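Local atomic coordinates of nicotinate phosphoribosyltransferase (Saccharomyces cerevisiae, PDB entry 1VLP), a protein that catalyses the ATP-dependent formation of nicotinate ribonucleotide from nicotinate and phosphoribosyl diphosphate, the first step of NAD synthesis from nicotinic acid. Residues A[18-30]-A[226-240]. Residues are numbered along the deposited sequence; the frame is centred on the assembly and turned at random.
Sequences IKSLLDTDMYKIT and SNILFAKKYGVKPIG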
loop_
_atom_site.group_PDB
_atom_site.type_symbol
_atom_site.label_atom_id
_atom_site.label_comp_id
_atom_site.label_asym_id
_atom_site.label_seq_id
_atom_site.Cartn_x
_atom_site.Cartn_y
_atom_site.Cartn_z
ATOM N N ILE A 18 17.543 0.613 -2.760
ATOM C CA ILE A 18 16.716 -0.340 -2.020
ATOM C C ILE A 18 17.698 -1.339 -1.390
ATOM O O ILE A 18 18.236 -2.241 -2.071
ATOM C CB ILE A 18 15.737 -1.051 -2.916
ATOM C CG1 ILE A 18 14.837 -0.059 -3.709
ATOM C CG2 ILE A 18 14.905 -2.065 -2.111
ATOM C CD1 ILE A 18 13.903 0.791 -2.845
ATOM N N LYS A 19 17.984 -1.121 -0.110
ATOM C CA LYS A 19 19.051 -1.838 0.588
ATOM C C LYS A 19 18.523 -3.059 1.365
ATOM O O LYS A 19 19.314 -3.835 1.918
ATOM C CB LYS A 19 19.771 -0.863 1.494
ATOM C CG LYS A 19 20.430 0.264 0.729
ATOM C CD LYS A 19 21.262 1.096 1.645
ATOM C CE LYS A 19 21.850 2.326 0.925
ATOM N NZ LYS A 19 22.850 1.955 -0.115
ATOM N N SER A 20 17.199 -3.251 1.360
ATOM C CA SER A 20 16.609 -4.332 2.174
ATOM C C SER A 20 15.278 -4.760 1.588
ATOM O O SER A 20 14.537 -3.943 1.046
ATOM C CB SER A 20 16.439 -3.844 3.636
ATOM O OG SER A 20 15.714 -4.793 4.433
ATOM N N LEU A 21 14.975 -6.045 1.706
ATOM C CA LEU A 21 13.629 -6.514 1.392
ATOM C C LEU A 21 12.576 -6.019 2.405
ATOM O O LEU A 21 11.375 -6.122 2.153
ATOM C CB LEU A 21 13.658 -8.011 1.294
ATOM C CG LEU A 21 14.435 -8.518 0.042
ATOM C CD1 LEU A 21 14.790 -9.910 0.178
ATOM C CD2 LEU A 21 13.625 -8.325 -1.203
ATOM N N LEU A 22 13.022 -5.472 3.539
ATOM C CA LEU A 22 12.127 -4.728 4.469
ATOM C C LEU A 22 11.839 -3.246 4.127
ATOM O O LEU A 22 11.026 -2.589 4.833
ATOM C CB LEU A 22 12.725 -4.772 5.883
ATOM C CG LEU A 22 12.930 -6.137 6.604
ATOM C CD1 LEU A 22 13.230 -5.947 8.074
ATOM C CD2 LEU A 22 11.773 -7.026 6.399
ATOM N N ASP A 23 12.498 -2.695 3.088
ATOM C CA ASP A 23 12.199 -1.357 2.600
ATOM C C ASP A 23 10.965 -1.466 1.697
ATOM O O ASP A 23 11.041 -1.448 0.443
ATOM C CB ASP A 23 13.386 -0.724 1.883
ATOM C CG ASP A 23 13.085 0.716 1.429
ATOM O OD1 ASP A 23 12.005 1.284 1.836
ATOM O OD2 ASP A 23 13.905 1.290 0.650
ATOM N N THR A 24 9.839 -1.727 2.339
ATOM C CA THR A 24 8.577 -1.991 1.654
ATOM C C THR A 24 7.447 -1.823 2.674
ATOM O O THR A 24 7.700 -1.707 3.887
ATOM C CB THR A 24 8.497 -3.441 1.044
ATOM O OG1 THR A 24 7.404 -3.510 0.120
ATOM C CG2 THR A 24 8.280 -4.478 2.080
ATOM N N ASP A 25 6.217 -1.871 2.184
ATOM C CA ASP A 25 5.042 -1.815 3.057
ATOM C C ASP A 25 4.780 -3.188 3.719
ATOM O O ASP A 25 4.868 -4.213 3.021
ATOM C CB ASP A 25 3.797 -1.374 2.274
ATOM C CG ASP A 25 3.918 0.072 1.695
ATOM O OD1 ASP A 25 4.126 1.016 2.467
ATOM O OD2 ASP A 25 3.843 0.233 0.472
HETATM N N MSE A 26 4.460 -3.215 5.018
HETATM C CA MSE A 26 4.208 -4.488 5.709
HETATM C C MSE A 26 3.191 -5.344 5.015
HETATM O O MSE A 26 3.358 -6.583 5.002
HETATM C CB MSE A 26 3.761 -4.293 7.145
HETATM C CG MSE A 26 3.262 -5.598 7.808
HETATM SE SE MSE A 26 3.113 -5.221 9.697
HETATM C CE MSE A 26 1.786 -6.757 10.148
ATOM N N TYR A 27 2.173 -4.729 4.391
ATOM C CA TYR A 27 1.156 -5.543 3.697
ATOM C C TYR A 27 1.763 -6.406 2.599
ATOM O O TYR A 27 1.238 -7.492 2.314
ATOM C CB TYR A 27 -0.029 -4.729 3.172
ATOM C CG TYR A 27 0.203 -4.031 1.840
ATOM C CD1 TYR A 27 -0.004 -4.703 0.632
ATOM C CD2 TYR A 27 0.638 -2.733 1.789
ATOM C CE1 TYR A 27 0.206 -4.062 -0.597
ATOM C CE2 TYR A 27 0.856 -2.078 0.548
ATOM C CZ TYR A 27 0.641 -2.747 -0.622
ATOM O OH TYR A 27 0.859 -2.073 -1.802
ATOM N N LYS A 28 2.905 -5.994 2.032
ATOM C CA LYS A 28 3.540 -6.854 1.022
ATOM C C LYS A 28 4.062 -8.172 1.578
ATOM O O LYS A 28 3.922 -9.218 0.953
ATOM C CB LYS A 28 4.612 -6.088 0.215
ATOM C CG LYS A 28 4.049 -4.940 -0.606
ATOM C CD LYS A 28 3.710 -5.256 -2.090
ATOM C CE LYS A 28 2.562 -6.195 -2.388
ATOM N NZ LYS A 28 2.318 -6.182 -3.882
ATOM N N ILE A 29 4.632 -8.147 2.778
ATOM C CA ILE A 29 5.095 -9.336 3.433
ATOM C C ILE A 29 3.979 -10.235 3.899
ATOM O O ILE A 29 4.065 -11.444 3.770
ATOM C CB ILE A 29 6.095 -8.942 4.579
ATOM C CG1 ILE A 29 7.336 -8.253 3.973
ATOM C CG2 ILE A 29 6.527 -10.135 5.447
ATOM C CD1 ILE A 29 8.146 -9.112 2.977
ATOM N N THR A 30 2.922 -9.670 4.457
ATOM C CA THR A 30 1.772 -10.521 4.863
ATOM C C THR A 30 1.097 -11.135 3.621
ATOM O O THR A 30 0.809 -12.345 3.635
ATOM C CB THR A 30 0.782 -9.786 5.766
ATOM O OG1 THR A 30 0.359 -8.569 5.154
ATOM C CG2 THR A 30 1.434 -9.482 7.107
ATOM N N SER A 226 3.934 1.913 7.879
ATOM C CA SER A 226 3.873 0.736 7.015
ATOM C C SER A 226 5.237 0.214 6.571
ATOM O O SER A 226 5.372 -0.949 6.206
ATOM C CB SER A 226 2.967 0.943 5.812
ATOM O OG SER A 226 3.527 1.811 4.877
ATOM N N ASN A 227 6.259 1.055 6.593
ATOM C CA ASN A 227 7.555 0.668 6.079
ATOM C C ASN A 227 8.324 -0.085 7.164
ATOM O O ASN A 227 8.722 0.487 8.217
ATOM C CB ASN A 227 8.300 1.904 5.604
ATOM C CG ASN A 227 9.614 1.560 4.931
ATOM O OD1 ASN A 227 10.540 1.067 5.577
ATOM N ND2 ASN A 227 9.697 1.791 3.616
ATOM N N ILE A 228 8.529 -1.367 6.923
ATOM C CA ILE A 228 9.074 -2.212 7.952
ATOM C C ILE A 228 10.490 -1.767 8.315
ATOM O O ILE A 228 10.865 -1.792 9.513
ATOM C CB ILE A 228 9.086 -3.690 7.516
ATOM C CG1 ILE A 228 7.721 -4.172 7.039
ATOM C CG2 ILE A 228 9.547 -4.575 8.635
ATOM C CD1 ILE A 228 7.824 -5.531 6.384
ATOM N N LEU A 229 11.277 -1.336 7.312
ATOM C CA LEU A 229 12.658 -0.907 7.579
ATOM C C LEU A 229 12.694 0.332 8.490
ATOM O O LEU A 229 13.500 0.368 9.417
ATOM C CB LEU A 229 13.421 -0.609 6.273
ATOM C CG LEU A 229 14.937 -0.505 6.410
ATOM C CD1 LEU A 229 15.493 -1.787 6.954
ATOM C CD2 LEU A 229 15.536 -0.244 5.109
ATOM N N PHE A 230 11.833 1.303 8.206
ATOM C CA PHE A 230 11.734 2.522 9.039
ATOM C C PHE A 230 11.126 2.227 10.386
ATOM O O PHE A 230 11.496 2.854 11.364
ATOM C CB PHE A 230 10.994 3.635 8.333
ATOM C CG PHE A 230 11.829 4.328 7.266
ATOM C CD1 PHE A 230 13.016 4.929 7.620
ATOM C CD2 PHE A 230 11.426 4.392 5.951
ATOM C CE1 PHE A 230 13.801 5.599 6.692
ATOM C CE2 PHE A 230 12.241 5.061 4.952
ATOM C CZ PHE A 230 13.426 5.650 5.349
ATOM N N ALA A 231 10.174 1.289 10.460
ATOM C CA ALA A 231 9.652 0.855 11.773
ATOM C C ALA A 231 10.827 0.359 12.651
ATOM O O ALA A 231 10.988 0.743 13.798
ATOM C CB ALA A 231 8.730 -0.218 11.589
ATOM N N LYS A 232 11.642 -0.507 12.063
ATOM C CA LYS A 232 12.817 -1.071 12.751
ATOM C C LYS A 232 13.795 0.032 13.156
ATOM O O LYS A 232 14.261 0.053 14.302
ATOM C CB LYS A 232 13.494 -2.114 11.871
ATOM C CG LYS A 232 14.653 -2.888 12.546
ATOM C CD LYS A 232 15.107 -3.987 11.569
ATOM C CE LYS A 232 16.154 -4.871 12.190
ATOM N NZ LYS A 232 17.375 -4.086 12.479
ATOM N N LYS A 233 14.116 0.920 12.223
ATOM C CA LYS A 233 15.056 1.988 12.451
ATOM C C LYS A 233 14.649 2.940 13.604
ATOM O O LYS A 233 15.471 3.292 14.450
ATOM C CB LYS A 233 15.235 2.808 11.196
ATOM C CG LYS A 233 16.297 3.907 11.305
ATOM C CD LYS A 233 16.590 4.557 10.030
ATOM C CE LYS A 233 17.566 5.712 10.259
ATOM N NZ LYS A 233 17.937 6.449 9.011
ATOM N N TYR A 234 13.390 3.356 13.603
ATOM C CA TYR A 234 12.867 4.397 14.520
ATOM C C TYR A 234 12.183 3.838 15.755
ATOM O O TYR A 234 11.734 4.604 16.650
ATOM C CB TYR A 234 11.990 5.380 13.726
ATOM C CG TYR A 234 12.863 6.246 12.872
ATOM C CD1 TYR A 234 13.534 7.332 13.412
ATOM C CD2 TYR A 234 12.992 6.016 11.505
ATOM C CE1 TYR A 234 14.370 8.134 12.652
ATOM C CE2 TYR A 234 13.858 6.810 10.713
ATOM C CZ TYR A 234 14.539 7.871 11.292
ATOM O OH TYR A 234 15.370 8.667 10.525
ATOM N N GLY A 235 12.186 2.507 15.871
ATOM C CA GLY A 235 11.691 1.830 17.050
ATOM C C GLY A 235 10.199 1.925 17.258
ATOM O O GLY A 235 9.737 1.979 18.401
ATOM N N VAL A 236 9.454 1.902 16.162
ATOM C CA VAL A 236 7.983 1.928 16.177
ATOM C C VAL A 236 7.419 0.687 15.505
ATOM O O VAL A 236 8.148 -0.093 14.863
ATOM C CB VAL A 236 7.438 3.265 15.564
ATOM C CG1 VAL A 236 8.008 4.479 16.328
ATOM C CG2 VAL A 236 7.749 3.409 14.109
ATOM N N LYS A 237 6.111 0.466 15.658
ATOM C CA LYS A 237 5.479 -0.743 15.100
ATOM C C LYS A 237 5.355 -0.692 13.565
ATOM O O LYS A 237 5.009 0.340 13.008
ATOM C CB LYS A 237 4.049 -0.866 15.637
ATOM C CG LYS A 237 3.407 -2.208 15.434
ATOM N N PRO A 238 5.573 -1.830 12.879
ATOM C CA PRO A 238 5.203 -1.859 11.451
ATOM C C PRO A 238 3.696 -2.131 11.318
ATOM O O PRO A 238 3.156 -2.968 12.055
ATOM C CB PRO A 238 6.035 -3.005 10.919
ATOM C CG PRO A 238 6.151 -3.954 12.100
ATOM C CD PRO A 238 6.105 -3.116 13.345
ATOM N N ILE A 239 3.033 -1.468 10.385
ATOM C CA ILE A 239 1.552 -1.465 10.313
ATOM C C ILE A 239 1.145 -1.979 8.921
ATOM O O ILE A 239 1.673 -1.531 7.886
ATOM C CB ILE A 239 0.980 -0.033 10.568
ATOM C CG1 ILE A 239 1.455 0.538 11.921
ATOM C CG2 ILE A 239 -0.575 -0.001 10.507
ATOM C CD1 ILE A 239 1.084 -0.294 13.132
ATOM N N GLY A 240 0.186 -2.885 8.889
ATOM C CA GLY A 240 -0.341 -3.433 7.615
ATOM C C GLY A 240 -1.760 -3.941 7.718
ATOM O O GLY A 240 -2.271 -4.229 8.821
HETATM O O HOH W 1 13.461 2.115 4.592
HETATM O O HOH W 2 1.216 -1.938 5.113
#
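Asp23 and Asn227 each hold CG anti to their own backbone N, chi1 -177° and -175°, and this brings carboxylate and amide together. Asn227 ND2 lies 3.0 Å from Asp23 OD1 and gives it a nearly straight hydrogen bond. The oxygen is met nearly along its C-O axis and lies in the amide plane. The carboxylate plane is turned 49° from that plane. Asp23 OD1 also forms a salt bridge with Arg194. The other end of the amide, OD1, accepts from Phe230 N at 2.9 Å, so Asn227 is the N-cap of helix 228-234. Two backbone carbonyls from segment 18-30 also meet the start of this helix. Ile228 N donates to Thr24 O, and Leu229 N donates to Leu22 O. The helix follows strand 222-225 of the parallel sheet, in the barrel-like part of this type II phosphoribosyltransferase. Here the N-terminal segment 18-30 packs on that part. A single backbone bridge pairs Asp25 with Asn227, and Met26 N donates to Ser226 O at 2.7 Å. Ser226 OG donates to Asp25 OD1 at 2.6 Å, on the anti side of the carboxylate, somewhat out of its plane. Ser226 also touches Phe189. Phe189 and Tyr27 probably both bind nicotinate, as in related enzymes. Ile228 wedges between apolar groups: CG2 meets both methyls of Leu22, and CD1 lies 3.7 Å from Ile29 CG1. The extended side chain of selenomethionine Met26 carries SE to 3.3 Å from Pro238 O and 3.9 Å from Pro238 CB. A water links Tyr27 N to Ile239 O.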